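Local structure of MutS2 protein (Thermus thermophilus, 2ZQE) at residues V4-L9 with R37-K42; L12-A17 with G45-A50; Q23-A28 with R56-V61; R60-A65 with V78-P83. The protein probably cuts branched DNA intermediates through its Smr endonuclease domain, the part described here, and so suppresses homologous recombination. One frame throughout, in Å; residues are numbered along the deposited sequence.

Contact 1 (V4-L9 with R37-K42)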
loop_
_atom_site.group_PDB
_atom_site.type_symbol
_atom_site.label_atom_id
_atom_site.label_comp_id
_atom_site.label_asym_id
_atom_site.label_seq_id
_atom_site.Cartn_x
_atom_site.Cartn_y
_atom_site.Cartn_z
ATOM N N VAL A 4 -4.077 -6.030 -11.488
ATOM C CA VAL A 4 -4.222 -5.792 -10.015
ATOM C C VAL A 4 -4.268 -4.290 -9.738
ATOM O O VAL A 4 -3.403 -3.548 -10.210
ATOM C CB VAL A 4 -3.067 -6.454 -9.218
ATOM C CG1 VAL A 4 -3.097 -6.045 -7.731
ATOM C CG2 VAL A 4 -3.108 -7.980 -9.362
ATOM N N LYS A 5 -5.281 -3.848 -8.993
ATOM C CA LYS A 5 -5.463 -2.432 -8.672
ATOM C C LYS A 5 -4.189 -1.858 -8.056
ATOM O O LYS A 5 -3.629 -2.435 -7.135
ATOM C CB LYS A 5 -6.642 -2.241 -7.721
ATOM C CG LYS A 5 -6.877 -0.803 -7.312
ATOM C CD LYS A 5 -8.075 -0.666 -6.398
ATOM C CE LYS A 5 -8.320 0.785 -6.039
ATOM N NZ LYS A 5 -8.099 1.665 -7.213
ATOM N N GLU A 6 -3.732 -0.732 -8.591
ATOM C CA GLU A 6 -2.518 -0.089 -8.106
ATOM C C GLU A 6 -2.785 1.386 -7.897
ATOM O O GLU A 6 -3.415 2.036 -8.742
ATOM C CB GLU A 6 -1.359 -0.276 -9.087
ATOM C CG GLU A 6 -0.026 0.310 -8.591
ATOM C CD GLU A 6 1.141 -0.067 -9.472
ATOM O OE1 GLU A 6 1.406 0.647 -10.473
ATOM O OE2 GLU A 6 1.810 -1.067 -9.158
ATOM N N VAL A 7 -2.318 1.904 -6.767
ATOM C CA VAL A 7 -2.403 3.332 -6.471
ATOM C C VAL A 7 -0.993 3.937 -6.391
ATOM O O VAL A 7 -0.117 3.414 -5.711
ATOM C CB VAL A 7 -3.182 3.613 -5.174
ATOM C CG1 VAL A 7 -3.256 5.111 -4.908
ATOM C CG2 VAL A 7 -4.598 3.002 -5.273
ATOM N N ASP A 8 -0.801 5.036 -7.113
ATOM C CA ASP A 8 0.494 5.691 -7.193
ATOM C C ASP A 8 0.581 6.793 -6.147
ATOM O O ASP A 8 -0.030 7.863 -6.290
ATOM C CB ASP A 8 0.707 6.244 -8.612
ATOM C CG ASP A 8 2.122 6.707 -8.856
ATOM O OD1 ASP A 8 2.880 6.879 -7.880
ATOM O OD2 ASP A 8 2.491 6.892 -10.038
ATOM N N LEU A 9 1.354 6.518 -5.101
ATOM C CA LEU A 9 1.549 7.440 -3.982
ATOM C C LEU A 9 2.839 8.265 -4.080
ATOM O O LEU A 9 3.150 9.043 -3.186
ATOM C CB LEU A 9 1.581 6.628 -2.682
ATOM C CG LEU A 9 0.381 5.696 -2.542
ATOM C CD1 LEU A 9 0.689 4.609 -1.523
ATOM C CD2 LEU A 9 -0.861 6.470 -2.131
ATOM N N ARG A 37 -2.044 -3.009 -4.819
ATOM C CA ARG A 37 -0.634 -2.598 -4.894
ATOM C C ARG A 37 -0.482 -1.127 -4.545
ATOM O O ARG A 37 -1.188 -0.283 -5.074
ATOM C CB ARG A 37 -0.061 -2.856 -6.286
ATOM C CG ARG A 37 0.198 -4.328 -6.575
ATOM C CD ARG A 37 0.418 -4.558 -8.077
ATOM N NE ARG A 37 1.523 -3.761 -8.632
ATOM C CZ ARG A 37 2.816 -4.092 -8.605
ATOM N NH1 ARG A 37 3.228 -5.216 -8.031
ATOM N NH2 ARG A 37 3.706 -3.270 -9.141
ATOM N N LEU A 38 0.439 -0.838 -3.628
ATOM C CA LEU A 38 0.743 0.529 -3.240
ATOM C C LEU A 38 2.105 0.919 -3.797
ATOM O O LEU A 38 3.143 0.494 -3.304
ATOM C CB LEU A 38 0.713 0.660 -1.705
ATOM C CG LEU A 38 -0.585 0.171 -1.064
ATOM C CD1 LEU A 38 -0.437 0.198 0.466
ATOM C CD2 LEU A 38 -1.783 1.005 -1.500
ATOM N N LEU A 39 2.088 1.709 -4.865
ATOM C CA LEU A 39 3.321 2.181 -5.483
ATOM C C LEU A 39 3.771 3.459 -4.787
ATOM O O LEU A 39 3.242 4.546 -5.058
ATOM C CB LEU A 39 3.065 2.420 -6.979
ATOM C CG LEU A 39 4.159 3.084 -7.818
ATOM C CD1 LEU A 39 5.462 2.316 -7.677
ATOM C CD2 LEU A 39 3.709 3.191 -9.285
ATOM N N HIS A 40 4.738 3.327 -3.877
ATOM C CA HIS A 40 5.229 4.493 -3.116
ATOM C C HIS A 40 6.643 4.896 -3.474
ATOM O O HIS A 40 7.126 5.952 -3.052
ATOM C CB HIS A 40 5.171 4.236 -1.608
ATOM C CG HIS A 40 5.576 2.851 -1.211
ATOM N ND1 HIS A 40 6.868 2.385 -1.331
ATOM C CD2 HIS A 40 4.860 1.840 -0.674
ATOM C CE1 HIS A 40 6.930 1.145 -0.883
ATOM N NE2 HIS A 40 5.721 0.782 -0.491
ATOM N N GLY A 41 7.313 4.025 -4.216
ATOM C CA GLY A 41 8.675 4.265 -4.621
ATOM C C GLY A 41 9.670 4.022 -3.510
ATOM O O GLY A 41 9.305 3.657 -2.383
ATOM N N LYS A 42 10.941 4.247 -3.831
ATOM C CA LYS A 42 12.009 3.961 -2.886
ATOM C C LYS A 42 12.485 5.242 -2.227
ATOM O O LYS A 42 11.967 5.613 -1.169
ATOM C CB LYS A 42 13.125 3.159 -3.562
ATOM C CG LYS A 42 12.667 1.773 -3.988
ATOM C CD LYS A 42 13.707 1.036 -4.795
ATOM C CE LYS A 42 13.169 -0.324 -5.228
ATOM N NZ LYS A 42 14.034 -0.985 -6.255
#

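Contact 2 (L12-A17 with G45-A50)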
loop_
_atom_site.group_PDB
_atom_site.type_symbol
_atom_site.label_atom_id
_atom_site.label_comp_id
_atom_site.label_asym_id
_atom_site.label_seq_id
_atom_site.Cartn_x
_atom_site.Cartn_y
_atom_site.Cartn_z
ATOM N N LEU A 12 3.823 12.144 -2.801
ATOM C CA LEU A 12 3.035 12.587 -1.646
ATOM C C LEU A 12 3.896 12.650 -0.372
ATOM O O LEU A 12 4.826 11.880 -0.211
ATOM C CB LEU A 12 1.853 11.628 -1.417
ATOM C CG LEU A 12 0.819 11.517 -2.555
ATOM C CD1 LEU A 12 -0.230 10.493 -2.205
ATOM C CD2 LEU A 12 0.187 12.881 -2.848
ATOM N N THR A 13 3.564 13.556 0.546
ATOM C CA THR A 13 4.143 13.497 1.892
ATOM C C THR A 13 3.675 12.224 2.591
ATOM O O THR A 13 2.710 11.603 2.148
ATOM C CB THR A 13 3.709 14.685 2.736
ATOM O OG1 THR A 13 2.268 14.685 2.878
ATOM C CG2 THR A 13 4.174 15.952 2.069
ATOM N N VAL A 14 4.326 11.856 3.689
ATOM C CA VAL A 14 3.819 10.716 4.507
ATOM C C VAL A 14 2.328 10.886 4.851
ATOM O O VAL A 14 1.517 9.961 4.671
ATOM C CB VAL A 14 4.676 10.508 5.776
ATOM C CG1 VAL A 14 3.982 9.574 6.776
ATOM C CG2 VAL A 14 6.056 9.964 5.397
ATOM N N ALA A 15 1.956 12.079 5.314
ATOM C CA ALA A 15 0.555 12.316 5.709
ATOM C C ALA A 15 -0.430 12.165 4.549
ATOM O O ALA A 15 -1.488 11.534 4.691
ATOM C CB ALA A 15 0.423 13.689 6.362
ATOM N N GLU A 16 -0.088 12.732 3.393
ATOM C CA GLU A 16 -0.946 12.616 2.216
ATOM C C GLU A 16 -1.026 11.150 1.774
ATOM O O GLU A 16 -2.109 10.642 1.439
ATOM C CB GLU A 16 -0.368 13.423 1.063
ATOM C CG GLU A 16 -0.534 14.935 1.149
ATOM C CD GLU A 16 0.244 15.624 0.027
ATOM O OE1 GLU A 16 1.438 15.337 -0.100
ATOM O OE2 GLU A 16 -0.345 16.412 -0.757
ATOM N N ALA A 17 0.123 10.486 1.783
ATOM C CA ALA A 17 0.200 9.075 1.377
ATOM C C ALA A 17 -0.655 8.182 2.264
ATOM O O ALA A 17 -1.399 7.333 1.771
ATOM C CB ALA A 17 1.666 8.587 1.343
ATOM N N GLY A 45 12.746 6.172 1.554
ATOM C CA GLY A 45 12.072 5.089 2.274
ATOM C C GLY A 45 10.995 5.552 3.243
ATOM O O GLY A 45 10.322 4.721 3.849
ATOM N N ALA A 46 10.824 6.869 3.398
ATOM C CA ALA A 46 9.873 7.393 4.385
ATOM C C ALA A 46 8.448 6.920 4.116
ATOM O O ALA A 46 7.719 6.570 5.058
ATOM C CB ALA A 46 9.941 8.930 4.440
ATOM N N LEU A 47 8.051 6.896 2.841
ATOM C CA LEU A 47 6.723 6.358 2.502
ATOM C C LEU A 47 6.602 4.873 2.811
ATOM O O LEU A 47 5.630 4.458 3.451
ATOM C CB LEU A 47 6.346 6.652 1.048
ATOM C CG LEU A 47 6.197 8.115 0.611
ATOM C CD1 LEU A 47 5.534 8.152 -0.769
ATOM C CD2 LEU A 47 5.358 8.934 1.593
ATOM N N ARG A 48 7.573 4.074 2.360
ATOM C CA ARG A 48 7.529 2.630 2.588
ATOM C C ARG A 48 7.374 2.348 4.082
ATOM O O ARG A 48 6.501 1.570 4.487
ATOM C CB ARG A 48 8.775 1.930 2.027
ATOM C CG ARG A 48 8.798 0.416 2.297
ATOM C CD ARG A 48 10.097 -0.212 1.751
ATOM N NE ARG A 48 10.177 -1.634 2.098
ATOM C CZ ARG A 48 10.604 -2.101 3.275
ATOM N NH1 ARG A 48 10.994 -1.273 4.246
ATOM N NH2 ARG A 48 10.616 -3.405 3.501
ATOM N N GLN A 49 8.236 2.954 4.897
ATOM C CA GLN A 49 8.213 2.674 6.327
ATOM C C GLN A 49 6.900 3.065 6.981
ATOM O O GLN A 49 6.332 2.284 7.767
ATOM C CB GLN A 49 9.379 3.355 7.037
ATOM C CG GLN A 49 9.478 2.948 8.507
ATOM C CD GLN A 49 10.905 2.973 9.007
ATOM O OE1 GLN A 49 11.539 4.014 9.018
ATOM N NE2 GLN A 49 11.413 1.812 9.441
ATOM N N ALA A 50 6.415 4.271 6.661
ATOM C CA ALA A 50 5.187 4.776 7.271
ATOM C C ALA A 50 3.984 3.945 6.847
ATOM O O ALA A 50 3.126 3.611 7.663
ATOM C CB ALA A 50 4.968 6.249 6.931
#

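Contact 3 (Q23-A28 with R56-V61)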
loop_
_atom_site.group_PDB
_atom_site.type_symbol
_atom_site.label_atom_id
_atom_site.label_comp_id
_atom_site.label_asym_id
_atom_site.label_seq_id
_atom_site.Cartn_x
_atom_site.Cartn_y
_atom_site.Cartn_z
ATOM N N GLN A 23 -7.996 5.519 2.047
ATOM C CA GLN A 23 -9.044 5.557 1.025
ATOM C C GLN A 23 -8.953 4.384 0.053
ATOM O O GLN A 23 -9.974 3.759 -0.294
ATOM C CB GLN A 23 -9.025 6.888 0.269
ATOM C CG GLN A 23 -10.225 7.068 -0.660
ATOM C CD GLN A 23 -11.568 7.053 0.082
ATOM O OE1 GLN A 23 -11.659 7.455 1.251
ATOM N NE2 GLN A 23 -12.621 6.586 -0.606
ATOM N N ALA A 24 -7.734 4.073 -0.391
ATOM C CA ALA A 24 -7.547 2.984 -1.347
ATOM C C ALA A 24 -7.930 1.625 -0.749
ATOM O O ALA A 24 -8.492 0.779 -1.452
ATOM C CB ALA A 24 -6.109 2.970 -1.861
ATOM N N LEU A 25 -7.635 1.415 0.537
ATOM C CA LEU A 25 -8.017 0.161 1.213
ATOM C C LEU A 25 -9.538 0.100 1.313
ATOM O O LEU A 25 -10.148 -0.944 1.045
ATOM C CB LEU A 25 -7.399 0.081 2.616
ATOM C CG LEU A 25 -5.882 -0.148 2.637
ATOM C CD1 LEU A 25 -5.322 0.150 4.030
ATOM C CD2 LEU A 25 -5.545 -1.571 2.207
ATOM N N GLU A 26 -10.147 1.237 1.645
ATOM C CA GLU A 26 -11.609 1.292 1.744
ATOM C C GLU A 26 -12.257 0.921 0.407
ATOM O O GLU A 26 -13.194 0.110 0.357
ATOM C CB GLU A 26 -12.065 2.683 2.196
ATOM C CG GLU A 26 -13.543 2.745 2.646
ATOM C CD GLU A 26 -13.877 1.921 3.898
ATOM O OE1 GLU A 26 -12.973 1.384 4.584
ATOM O OE2 GLU A 26 -15.091 1.835 4.227
ATOM N N GLU A 27 -11.749 1.508 -0.674
ATOM C CA GLU A 27 -12.305 1.282 -2.000
ATOM C C GLU A 27 -12.053 -0.150 -2.468
ATOM O O GLU A 27 -12.923 -0.778 -3.070
ATOM C CB GLU A 27 -11.756 2.310 -3.000
ATOM C CG GLU A 27 -12.298 3.710 -2.708
ATOM C CD GLU A 27 -11.779 4.785 -3.646
ATOM O OE1 GLU A 27 -11.196 4.454 -4.694
ATOM O OE2 GLU A 27 -11.987 5.978 -3.333
ATOM N N ALA A 28 -10.869 -0.673 -2.179
ATOM C CA ALA A 28 -10.513 -2.028 -2.609
ATOM C C ALA A 28 -11.441 -3.044 -1.940
ATOM O O ALA A 28 -11.954 -3.942 -2.612
ATOM C CB ALA A 28 -9.049 -2.338 -2.297
ATOM N N ARG A 56 0.235 -2.601 9.390
ATOM C CA ARG A 56 0.265 -3.459 10.586
ATOM C C ARG A 56 -0.925 -3.215 11.499
ATOM O O ARG A 56 -1.439 -4.164 12.112
ATOM C CB ARG A 56 1.562 -3.276 11.393
ATOM C CG ARG A 56 2.788 -3.752 10.608
ATOM C CD ARG A 56 4.043 -3.808 11.474
ATOM N NE ARG A 56 5.135 -4.255 10.611
ATOM C CZ ARG A 56 5.999 -3.441 10.006
ATOM N NH1 ARG A 56 5.948 -2.128 10.206
ATOM N NH2 ARG A 56 6.908 -3.949 9.180
ATOM N N ARG A 57 -1.374 -1.958 11.568
ATOM C CA ARG A 57 -2.443 -1.555 12.485
ATOM C C ARG A 57 -3.829 -1.609 11.852
ATOM O O ARG A 57 -4.844 -1.398 12.529
ATOM C CB ARG A 57 -2.176 -0.121 12.971
ATOM C CG ARG A 57 -0.872 0.064 13.699
ATOM C CD ARG A 57 -0.443 1.519 13.734
ATOM N NE ARG A 57 -1.082 2.292 14.795
ATOM C CZ ARG A 57 -2.236 2.948 14.676
ATOM N NH1 ARG A 57 -2.915 2.931 13.533
ATOM N NH2 ARG A 57 -2.713 3.633 15.711
ATOM N N ASP A 58 -3.881 -1.919 10.558
ATOM C CA ASP A 58 -5.115 -1.799 9.794
ATOM C C ASP A 58 -5.912 -3.104 9.722
ATOM O O ASP A 58 -5.461 -4.093 9.144
ATOM C CB ASP A 58 -4.813 -1.277 8.388
ATOM C CG ASP A 58 -6.023 -0.631 7.741
ATOM O OD1 ASP A 58 -7.101 -1.262 7.706
ATOM O OD2 ASP A 58 -5.911 0.533 7.296
ATOM N N LYS A 59 -7.110 -3.093 10.303
ATOM C CA LYS A 59 -7.939 -4.305 10.355
ATOM C C LYS A 59 -8.500 -4.777 9.001
ATOM O O LYS A 59 -9.112 -5.855 8.922
ATOM C CB LYS A 59 -9.050 -4.139 11.394
ATOM C CG LYS A 59 -8.499 -4.133 12.812
ATOM C CD LYS A 59 -9.589 -3.905 13.849
ATOM C CE LYS A 59 -9.029 -4.072 15.265
ATOM N NZ LYS A 59 -8.075 -2.985 15.606
ATOM N N ARG A 60 -8.296 -3.982 7.952
ATOM C CA ARG A 60 -8.700 -4.360 6.597
ATOM C C ARG A 60 -7.660 -5.217 5.896
ATOM O O ARG A 60 -7.912 -5.724 4.800
ATOM C CB ARG A 60 -8.974 -3.124 5.750
ATOM C CG ARG A 60 -10.207 -2.374 6.220
ATOM C CD ARG A 60 -10.293 -1.006 5.596
ATOM N NE ARG A 60 -9.149 -0.175 5.973
ATOM C CZ ARG A 60 -9.057 1.125 5.710
ATOM N NH1 ARG A 60 -10.054 1.736 5.077
ATOM N NH2 ARG A 60 -7.982 1.815 6.077
ATOM N N VAL A 61 -6.491 -5.350 6.522
ATOM C CA VAL A 61 -5.333 -6.001 5.899
ATOM C C VAL A 61 -5.132 -7.401 6.469
ATOM O O VAL A 61 -5.067 -7.585 7.690
ATOM C CB VAL A 61 -4.043 -5.166 6.131
ATOM C CG1 VAL A 61 -2.805 -5.880 5.595
ATOM C CG2 VAL A 61 -4.183 -3.782 5.519
#

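Contact 4 (R60-A65 with V78-P83)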
loop_
_atom_site.group_PDB
_atom_site.type_symbol
_atom_site.label_atom_id
_atom_site.label_comp_id
_atom_site.label_asym_id
_atom_site.label_seq_id
_atom_site.Cartn_x
_atom_site.Cartn_y
_atom_site.Cartn_z
ATOM N N ARG A 60 -8.296 -3.982 7.952
ATOM C CA ARG A 60 -8.700 -4.360 6.597
ATOM C C ARG A 60 -7.660 -5.217 5.896
ATOM O O ARG A 60 -7.912 -5.724 4.800
ATOM C CB ARG A 60 -8.974 -3.124 5.750
ATOM C CG ARG A 60 -10.207 -2.374 6.220
ATOM C CD ARG A 60 -10.293 -1.006 5.596
ATOM N NE ARG A 60 -9.149 -0.175 5.973
ATOM C CZ ARG A 60 -9.057 1.125 5.710
ATOM N NH1 ARG A 60 -10.054 1.736 5.077
ATOM N NH2 ARG A 60 -7.982 1.815 6.077
ATOM N N VAL A 61 -6.491 -5.350 6.522
ATOM C CA VAL A 61 -5.333 -6.001 5.899
ATOM C C VAL A 61 -5.132 -7.401 6.469
ATOM O O VAL A 61 -5.067 -7.585 7.690
ATOM C CB VAL A 61 -4.043 -5.166 6.131
ATOM C CG1 VAL A 61 -2.805 -5.880 5.595
ATOM C CG2 VAL A 61 -4.183 -3.782 5.519
ATOM N N GLU A 62 -5.021 -8.384 5.578
ATOM C CA GLU A 62 -4.641 -9.730 5.986
ATOM C C GLU A 62 -3.117 -9.843 6.086
ATOM O O GLU A 62 -2.586 -10.301 7.094
ATOM C CB GLU A 62 -5.197 -10.762 5.028
ATOM C CG GLU A 62 -4.882 -12.178 5.464
ATOM C CD GLU A 62 -5.653 -13.202 4.689
ATOM O OE1 GLU A 62 -5.370 -13.358 3.476
ATOM O OE2 GLU A 62 -6.529 -13.857 5.306
ATOM N N SER A 63 -2.420 -9.444 5.025
ATOM C CA SER A 63 -0.957 -9.466 5.047
ATOM C C SER A 63 -0.423 -8.478 4.021
ATOM O O SER A 63 -1.174 -7.978 3.184
ATOM C CB SER A 63 -0.434 -10.880 4.770
ATOM O OG SER A 63 -0.792 -11.324 3.462
ATOM N N PHE A 64 0.856 -8.152 4.124
ATOM C CA PHE A 64 1.487 -7.293 3.120
ATOM C C PHE A 64 2.951 -7.654 3.012
ATOM O O PHE A 64 3.522 -8.246 3.938
ATOM C CB PHE A 64 1.327 -5.809 3.489
ATOM C CG PHE A 64 2.076 -5.425 4.733
ATOM C CD1 PHE A 64 3.425 -5.076 4.668
ATOM C CD2 PHE A 64 1.439 -5.434 5.973
ATOM C CE1 PHE A 64 4.136 -4.733 5.832
ATOM C CE2 PHE A 64 2.135 -5.097 7.127
ATOM C CZ PHE A 64 3.481 -4.750 7.057
ATOM N N ALA A 65 3.556 -7.290 1.882
ATOM C CA ALA A 65 4.972 -7.562 1.627
ATOM C C ALA A 65 5.456 -6.675 0.503
ATOM O O ALA A 65 4.655 -6.196 -0.295
ATOM C CB ALA A 65 5.162 -9.012 1.224
ATOM N N VAL A 78 2.645 -4.797 -1.617
ATOM C CA VAL A 78 1.529 -5.595 -2.099
ATOM C C VAL A 78 0.700 -6.043 -0.905
ATOM O O VAL A 78 1.202 -6.729 -0.025
ATOM C CB VAL A 78 2.052 -6.825 -2.875
ATOM C CG1 VAL A 78 0.894 -7.622 -3.469
ATOM C CG2 VAL A 78 3.001 -6.368 -3.978
ATOM N N VAL A 79 -0.567 -5.637 -0.904
ATOM C CA VAL A 79 -1.471 -5.866 0.228
ATOM C C VAL A 79 -2.497 -6.945 -0.108
ATOM O O VAL A 79 -3.201 -6.853 -1.121
ATOM C CB VAL A 79 -2.212 -4.547 0.627
ATOM C CG1 VAL A 79 -3.081 -4.758 1.859
ATOM C CG2 VAL A 79 -1.209 -3.380 0.880
ATOM N N ALA A 80 -2.564 -7.964 0.744
ATOM C CA ALA A 80 -3.642 -8.944 0.703
ATOM C C ALA A 80 -4.745 -8.459 1.626
ATOM O O ALA A 80 -4.534 -8.290 2.832
ATOM C CB ALA A 80 -3.150 -10.299 1.151
ATOM N N LEU A 81 -5.933 -8.277 1.070
ATOM C CA LEU A 81 -7.048 -7.717 1.816
ATOM C C LEU A 81 -7.868 -8.793 2.511
ATOM O O LEU A 81 -7.994 -9.916 2.009
ATOM C CB LEU A 81 -7.942 -6.920 0.860
ATOM C CG LEU A 81 -7.218 -5.775 0.133
ATOM C CD1 LEU A 81 -7.949 -5.353 -1.121
ATOM C CD2 LEU A 81 -7.027 -4.606 1.089
ATOM N N ARG A 82 -8.434 -8.455 3.660
ATOM C CA ARG A 82 -9.434 -9.343 4.232
ATOM C C ARG A 82 -10.690 -9.312 3.349
ATOM O O ARG A 82 -11.061 -8.256 2.824
ATOM C CB ARG A 82 -9.722 -9.004 5.694
ATOM C CG ARG A 82 -8.773 -9.754 6.623
ATOM C CD ARG A 82 -8.726 -9.146 7.991
ATOM N NE ARG A 82 -9.391 -9.964 9.005
ATOM C CZ ARG A 82 -10.628 -9.767 9.451
ATOM N NH1 ARG A 82 -11.376 -8.780 8.960
ATOM N NH2 ARG A 82 -11.121 -10.565 10.387
ATOM N N PRO A 83 -11.309 -10.484 3.129
ATOM C CA PRO A 83 -12.549 -10.589 2.343
ATOM C C PRO A 83 -13.784 -9.984 3.004
ATOM O O PRO A 83 -13.735 -9.550 4.154
ATOM C CB PRO A 83 -12.734 -12.099 2.184
ATOM C CG PRO A 83 -12.052 -12.682 3.336
ATOM C CD PRO A 83 -10.847 -11.806 3.587
#

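Contact 1 (V4-L9 with R37-K42)
Glu6 and Arg37 are paired across two parallel strands and joined by their charged ends. Strands 6-8 and 37-39 run 4.8 Å apart at closest approach, their directions 18° from parallel. Four backbone hydrogen bonds connect the segments: Arg37 N gives to Lys5 O, Val7 N to Arg37 O, Leu39 N to Val7 O, and Leu9 N reaches Leu39 O at 2.7 Å. On the face that carries Glu6, Asp8, Arg37 and Leu39, a single carboxylate oxygen collects two donors in a salt bridge: Arg37 NE lies 2.8 Å and Arg37 NH2 2.9 Å from Glu6 OE2. The guanidinium thus grips side-on, with its plane 35° from that of the carboxylate. The bend of the arginine at chi3 (57°), which turns NE out of line with the chain, helps present this side to Glu6. Arg37 NH2 has a second acceptor in Glu71 O. Glu6 OE1 rests 3.6 Å from Leu39 CD2, while Val4 CG1 crosses the arginine chain 3.8 Å from Arg37 CD. Past the end of strand 6-8, Leu9 CD1 packs 4.0 Å from Leu38 CB, beneath helices 14-30 and 46-57. His40 ND1 gives to Gly41 O in its ring plane, and His40 NE2 bonds Thr77 OG1. With both ring nitrogens engaged, the imidazole is held against rotation, while Glu6 probably offsets the charge of Arg37 on the more open face.

Contact 2 (L12-A17 with G45-A50)
Leu47 reaches from helix 46-57 into the start of helix 14-30. Its CB leaves the helix at a slant to the other segment, and Leu47 CG, anti to the carbonyl carbon (chi1 -63°), comes 4.1 Å from Leu12 O. There the side chain forks. Leu47 CD1 lies 3.8 Å from Leu12 O, whereas Leu47 CD2 lies 3.5 Å from the same oxygen and 3.7 Å from Ala17 CB. Leu47 CD2 also touches Val14 CG2 at 4.0 Å. An alanine in place of Leu47 would probably open a gap against Ala17 and leave Val14 with less to pack on. Val14 spans the rest of the contact: its CG2 meets Ala46 CB, and its CG1 presses on Ala50 CB at 3.5 Å, tighter than usual for two carbons. At the start of helix 14-30, Thr13 and Glu16 close a capping box, Glu16 N giving to Thr13 OG1 and Thr13 N giving to Glu16 OE1 at 2.8 Å through the anti lone pair. Gly45, with its positive phi, holds the N-cap position of the second helix. Two helix N-termini packed side by side through leucine, valine and alanine side chains, both following strands of one sheet, are typical of an alpha/beta sandwich such as this Smr domain.

Contact 3 (Q23-A28 with R56-V61)
Helix 14-30 passes the end of helix 46-57 where the chain makes a type I turn from Asp58 to Val61, and Leu25 and Arg60 come nearest, their CA atoms 7.1 Å apart. The guanidinium of Arg60 lies flat under Leu25, whose CB sits 3.6 Å above the plane, over its centre. Asp58 holds that plane from the edge: Arg60 NE gives to Asp58 OD1, and Arg60 NH2 to Asp58 OD2 at 2.7 Å in a bond of 177°, each oxygen using its syn lone pair. Asp58 OD1 also accepts Arg60 N through its anti lone pair, which makes an Asx turn. Arg60 NH1 lies 3.0 Å from Glu26 OE1, completing a salt-bridge network of Glu26, Asp58 and Arg60; the bend of Glu26 at chi2 (65°) helps bring its acid group round to the arginine. Asp22 is a further salt-bridge partner of Arg60 NH2. Leu25 CD1 meets Asp58 OD2 tip to tip at 3.3 Å, and Leu25 CD2 packs 4.2 Å from Val61 CG2, next to Leu55 and Leu81. A methionine in place of Arg60 would probably leave Asp58, Glu26 and Asp22 as neighbouring acids without their shared cation and set the Asp58 carboxylate freer to turn. Three carboxylates round one arginine would probably stabilise and share its charge, and the turn is tied to helix 14-30 by charge as well as by apolar contact.

Contact 4 (R60-A65 with V78-P83)
Val61 and Val79 meet on the inner face of an antiparallel pair, their side chains crossing at about a right angle with Val61 CG1 3.9 Å from Val79 CG1. This is the buried side, where helices cover Val79 and Leu81. Phe64 shares it: its CB lies 3.6 Å from Val78 O and 4.4 Å from Val79 CG2. With CG set between the backbone N and the carbonyl carbon (chi1 66°), the ring leads away to Arg52, Leu55 and Arg56 of helix 46-57. Paired backbone bonds join Ser63 with Ala80 and Ala65 with Val78. At the other end a classic beta bulge sets Glu62 and Ser63 both opposite Ala80, whose oxygen accepts twice: Glu62 N is 2.8 Å and Ser63 N 3.3 Å from Ala80 O. Beyond the bulge Arg82 N reaches Arg60 O from 39° above the carbonyl plane. The outer face turns to solvent, and there Ser63 OG touches Ala80 CB at 3.5 Å. At the bulge, also exposed, Glu62 CB rests on Arg82 CG at 4.0 Å, while their charged ends stay apart. Strand 61-66 forms one margin of the sheet; strand 76-81 continues inward to strand 35-39, with Leu81 covered by Leu25 and Ala28 of helix 14-30.

In the fold
From the N terminus, strand 6-8 leads into helix 14-30 and on to strand 35-39, and contact 1 closes this beta-alpha-beta unit by pairing its two strands. Contacts 2 and 3 both join helix 14-30 to the region of helix 46-57, one near the start of the helices and the other near their far ends, their centres about 16 Å apart. Contacts 1, 2 and 3 cross one another along the chain. Contact 4 follows contacts 1 and 2 in series, closing the hairpin of strands 61-66 and 76-81, and shares Arg60 and Val61 with contact 3. Leu38 against Val79 joins contacts 1 and 4 within the four-stranded sheet, beneath the two helices.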